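Local structure of cpftsy (Physcomitrella patens, 4AK9) at residues Val58-Lys68 with Ala276-Glu287. The protein probably acts as the GTP-binding receptor for the chloroplast signal recognition particle, helping to direct proteins to the thylakoid membrane. Residues are numbered along the deposited sequence; the frame is centred on the assembly and turned at random.
Sequences VSDFGPKTALK and ARGGCVVSVVDE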
loop_
_atom_site.group_PDB
_atom_site.type_symbol
_atom_site.label_atom_id
_atom_site.label_comp_id
_atom_site.label_asym_id
_atom_site.label_seq_id
_atom_site.Cartn_x
_atom_site.Cartn_y
_atom_site.Cartn_z
ATOM N N VAL A 58 -2.961 -0.905 7.360
ATOM C CA VAL A 58 -4.119 -0.537 6.563
ATOM C C VAL A 58 -4.001 0.920 6.084
ATOM O O VAL A 58 -4.345 1.248 4.944
ATOM C CB VAL A 58 -5.438 -0.807 7.325
ATOM C CG1 VAL A 58 -6.642 -0.306 6.510
ATOM C CG2 VAL A 58 -5.563 -2.316 7.660
ATOM N N SER A 59 -3.496 1.807 6.937
ATOM C CA SER A 59 -3.273 3.192 6.544
ATOM C C SER A 59 -1.914 3.454 5.870
ATOM O O SER A 59 -1.520 4.603 5.681
ATOM C CB SER A 59 -3.487 4.156 7.721
ATOM O OG SER A 59 -4.871 4.224 8.061
ATOM N N ASP A 60 -1.205 2.409 5.458
ATOM C CA ASP A 60 0.089 2.595 4.783
ATOM C C ASP A 60 1.233 3.236 5.560
ATOM O O ASP A 60 2.120 3.863 4.980
ATOM C CB ASP A 60 -0.082 3.292 3.431
ATOM C CG ASP A 60 -0.168 2.287 2.294
ATOM O OD1 ASP A 60 -0.179 1.060 2.577
ATOM O OD2 ASP A 60 -0.207 2.716 1.123
ATOM N N PHE A 61 1.217 3.096 6.882
ATOM C CA PHE A 61 2.484 2.937 7.579
ATOM C C PHE A 61 3.055 1.606 7.058
ATOM O O PHE A 61 2.430 0.540 7.225
ATOM C CB PHE A 61 2.242 2.851 9.082
ATOM C CG PHE A 61 1.669 4.096 9.678
ATOM C CD1 PHE A 61 0.301 4.355 9.613
ATOM C CD2 PHE A 61 2.489 4.992 10.343
ATOM C CE1 PHE A 61 -0.238 5.484 10.172
ATOM C CE2 PHE A 61 1.951 6.138 10.911
ATOM C CZ PHE A 61 0.590 6.385 10.835
ATOM N N GLY A 62 4.202 1.653 6.375
ATOM C CA GLY A 62 4.727 0.441 5.749
ATOM C C GLY A 62 5.248 -0.580 6.765
ATOM O O GLY A 62 5.431 -0.240 7.946
ATOM N N PRO A 63 5.495 -1.832 6.324
ATOM C CA PRO A 63 5.879 -2.877 7.300
ATOM C C PRO A 63 7.051 -2.448 8.192
ATOM O O PRO A 63 7.003 -2.635 9.406
ATOM C CB PRO A 63 6.274 -4.061 6.406
ATOM C CG PRO A 63 5.315 -3.906 5.191
ATOM C CD PRO A 63 5.268 -2.381 4.962
ATOM N N LYS A 64 8.094 -1.855 7.622
ATOM C CA LYS A 64 9.214 -1.462 8.470
ATOM C C LYS A 64 8.907 -0.329 9.435
ATOM O O LYS A 64 9.390 -0.335 10.573
ATOM C CB LYS A 64 10.438 -1.120 7.629
ATOM C CG LYS A 64 10.984 -2.340 6.936
ATOM C CD LYS A 64 12.218 -1.970 6.153
ATOM C CE LYS A 64 12.304 -2.838 4.906
ATOM N NZ LYS A 64 12.461 -2.007 3.663
ATOM N N THR A 65 8.125 0.646 8.981
ATOM C CA THR A 65 7.778 1.808 9.808
ATOM C C THR A 65 6.830 1.382 10.955
ATOM O O THR A 65 7.018 1.765 12.131
ATOM C CB THR A 65 7.102 2.912 8.929
ATOM O OG1 THR A 65 8.017 3.324 7.891
ATOM C CG2 THR A 65 6.682 4.140 9.749
ATOM N N ALA A 66 5.819 0.590 10.619
ATOM C CA ALA A 66 4.869 0.070 11.615
ATOM C C ALA A 66 5.589 -0.821 12.637
ATOM O O ALA A 66 5.272 -0.774 13.834
ATOM C CB ALA A 66 3.710 -0.720 10.920
ATOM N N LEU A 67 6.554 -1.619 12.167
ATOM C CA LEU A 67 7.337 -2.497 13.051
ATOM C C LEU A 67 8.063 -1.651 14.097
ATOM O O LEU A 67 7.986 -1.911 15.306
ATOM C CB LEU A 67 8.322 -3.341 12.229
ATOM C CG LEU A 67 9.417 -4.155 12.928
ATOM C CD1 LEU A 67 8.847 -4.964 14.080
ATOM C CD2 LEU A 67 10.058 -5.073 11.900
ATOM N N LYS A 68 8.731 -0.596 13.655
ATOM C CA LYS A 68 9.512 0.177 14.610
ATOM C C LYS A 68 8.656 1.038 15.537
ATOM O O LYS A 68 9.032 1.262 16.690
ATOM C CB LYS A 68 10.571 1.013 13.915
ATOM C CG LYS A 68 10.011 2.166 13.165
ATOM C CD LYS A 68 11.130 3.076 12.702
ATOM C CE LYS A 68 12.123 2.325 11.848
ATOM N NZ LYS A 68 12.971 3.274 11.076
ATOM N N ALA A 276 -7.337 6.837 2.315
ATOM C CA ALA A 276 -7.210 6.414 3.715
ATOM C C ALA A 276 -5.753 6.092 4.045
ATOM O O ALA A 276 -5.411 5.730 5.180
ATOM C CB ALA A 276 -8.085 5.177 3.944
ATOM N N ARG A 277 -4.873 6.240 3.054
ATOM C CA ARG A 277 -3.493 5.765 3.171
ATOM C C ARG A 277 -2.539 6.865 3.620
ATOM O O ARG A 277 -1.378 6.881 3.203
ATOM C CB ARG A 277 -3.037 5.116 1.825
ATOM C CG ARG A 277 -3.979 3.983 1.394
ATOM C CD ARG A 277 -3.839 3.610 -0.104
ATOM N NE ARG A 277 -2.609 2.866 -0.279
ATOM C CZ ARG A 277 -2.260 2.188 -1.365
ATOM N NH1 ARG A 277 -3.060 2.142 -2.418
ATOM N NH2 ARG A 277 -1.098 1.546 -1.371
ATOM N N GLY A 278 -3.017 7.758 4.494
ATOM C CA GLY A 278 -2.233 8.891 4.975
ATOM C C GLY A 278 -0.953 8.576 5.756
ATOM O O GLY A 278 -0.076 9.453 5.889
ATOM N N GLY A 279 -0.819 7.336 6.230
ATOM C CA GLY A 279 0.396 6.874 6.898
ATOM C C GLY A 279 1.593 6.912 5.959
ATOM O O GLY A 279 2.748 6.882 6.400
ATOM N N CYS A 280 1.335 7.001 4.645
ATOM C CA CYS A 280 2.430 7.061 3.677
ATOM C C CYS A 280 3.345 8.273 3.920
ATOM O O CYS A 280 4.546 8.223 3.629
ATOM C CB CYS A 280 1.919 7.054 2.218
ATOM S SG CYS A 280 1.066 8.560 1.705
ATOM N N VAL A 281 2.793 9.340 4.486
ATOM C CA VAL A 281 3.601 10.489 4.905
ATOM C C VAL A 281 4.719 10.063 5.871
ATOM O O VAL A 281 5.883 10.505 5.752
ATOM C CB VAL A 281 2.716 11.558 5.563
ATOM C CG1 VAL A 281 3.558 12.703 6.146
ATOM C CG2 VAL A 281 1.710 12.089 4.549
ATOM N N VAL A 282 4.370 9.250 6.856
ATOM C CA VAL A 282 5.344 8.808 7.844
ATOM C C VAL A 282 6.352 7.863 7.224
ATOM O O VAL A 282 7.560 7.985 7.429
ATOM C CB VAL A 282 4.613 8.127 9.043
ATOM C CG1 VAL A 282 5.642 7.731 10.138
ATOM C CG2 VAL A 282 3.561 9.075 9.579
ATOM N N SER A 283 5.860 6.945 6.415
ATOM C CA SER A 283 6.725 5.960 5.779
ATOM C C SER A 283 7.760 6.595 4.874
ATOM O O SER A 283 8.917 6.161 4.843
ATOM C CB SER A 283 5.885 4.987 4.970
ATOM O OG SER A 283 4.953 4.306 5.837
ATOM N N VAL A 284 7.350 7.604 4.105
ATOM C CA VAL A 284 8.310 8.246 3.199
ATOM C C VAL A 284 9.391 9.009 3.970
ATOM O O VAL A 284 10.574 8.937 3.635
ATOM C CB VAL A 284 7.616 9.094 2.063
ATOM C CG1 VAL A 284 7.173 10.430 2.563
ATOM C CG2 VAL A 284 8.604 9.336 0.921
ATOM N N VAL A 285 9.016 9.688 5.040
ATOM C CA VAL A 285 10.006 10.418 5.844
ATOM C C VAL A 285 10.951 9.422 6.517
ATOM O O VAL A 285 12.169 9.593 6.488
ATOM C CB VAL A 285 9.324 11.315 6.878
ATOM C CG1 VAL A 285 10.386 11.929 7.850
ATOM C CG2 VAL A 285 8.548 12.422 6.160
ATOM N N ASP A 286 10.378 8.366 7.093
ATOM C CA ASP A 286 11.146 7.312 7.757
ATOM C C ASP A 286 12.125 6.601 6.819
ATOM O O ASP A 286 13.324 6.449 7.133
ATOM C CB ASP A 286 10.194 6.300 8.404
ATOM C CG ASP A 286 10.939 5.192 9.144
ATOM O OD1 ASP A 286 11.980 5.495 9.788
ATOM O OD2 ASP A 286 10.511 4.013 9.046
ATOM N N GLU A 287 11.653 6.181 5.649
ATOM C CA GLU A 287 12.478 5.415 4.738
ATOM C C GLU A 287 13.488 6.248 3.986
ATOM O O GLU A 287 14.592 5.755 3.721
ATOM C CB GLU A 287 11.611 4.651 3.718
ATOM C CG GLU A 287 10.782 3.485 4.321
ATOM C CD GLU A 287 11.646 2.278 4.680
ATOM O OE1 GLU A 287 12.598 1.969 3.915
ATOM O OE2 GLU A 287 11.392 1.643 5.736
HETATM O O HOH W 1 8.225 1.550 5.417
HETATM O O HOH W 2 12.236 2.215 8.061
#
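At the N/G interface of this SRP-type GTPase, Asp60 in residues 58-68 of the helical bundle forms a salt bridge with Arg277 in residues 276-287 of the GTPase domain. Arg277 grips one carboxylate oxygen side-on: NE lies 2.8 Å from Asp60 OD2 and NH2 2.9 Å from that same atom, with the two flat groups turned 64° apart. NH2 comes in on the syn side, whereas NE reaches the oxygen from above the carboxylate plane. The backbone N of Leu249 also bonds to OD2, and OD1 pairs with Arg277 of the second subunit. With an alanine in place of Arg277, the two guanidinium donors go and Asp60 OD2, left with the backbone N of Leu249, would probably have its buried charge poorly balanced.

Asp60 has positive phi and completes the Schellman motif ending helix 45-58. Residues 59-61 run across the ARGG sequence, which corresponds to the DARGG-type motif that SRP GTPases place at the N/G interface. Lacking a side chain, Gly279 lets its CA sit over one face of the Phe61 ring, 3.8 Å from the centroid, while Val282 CG2 meets CE2 obliquely.

Helices 63-68 and 280-287 cross nearly perpendicularly, at 91°. Ser283 OG spans the loop between helices 45-58 and 63-78, donating to Asp60 O and accepting from Gly62 N, the N-cap residue, at 2.8 Å. Thr65 is a knob among Val282, Ser283, Asp286 and Glu287; chi1 of -60° turns OG1 to the anti lone pair of Asp286 OD2 (2.8 Å) and leaves CG2 against Val282 CG1. Lys68, approaching Asp286 from the opposite direction, gives a salt bridge from NZ to the syn lone pair of OD1, at 2.8 Å. A water donates to both Thr65 OG1 and OE2 of Glu287, whose OE1 pairs with Arg256.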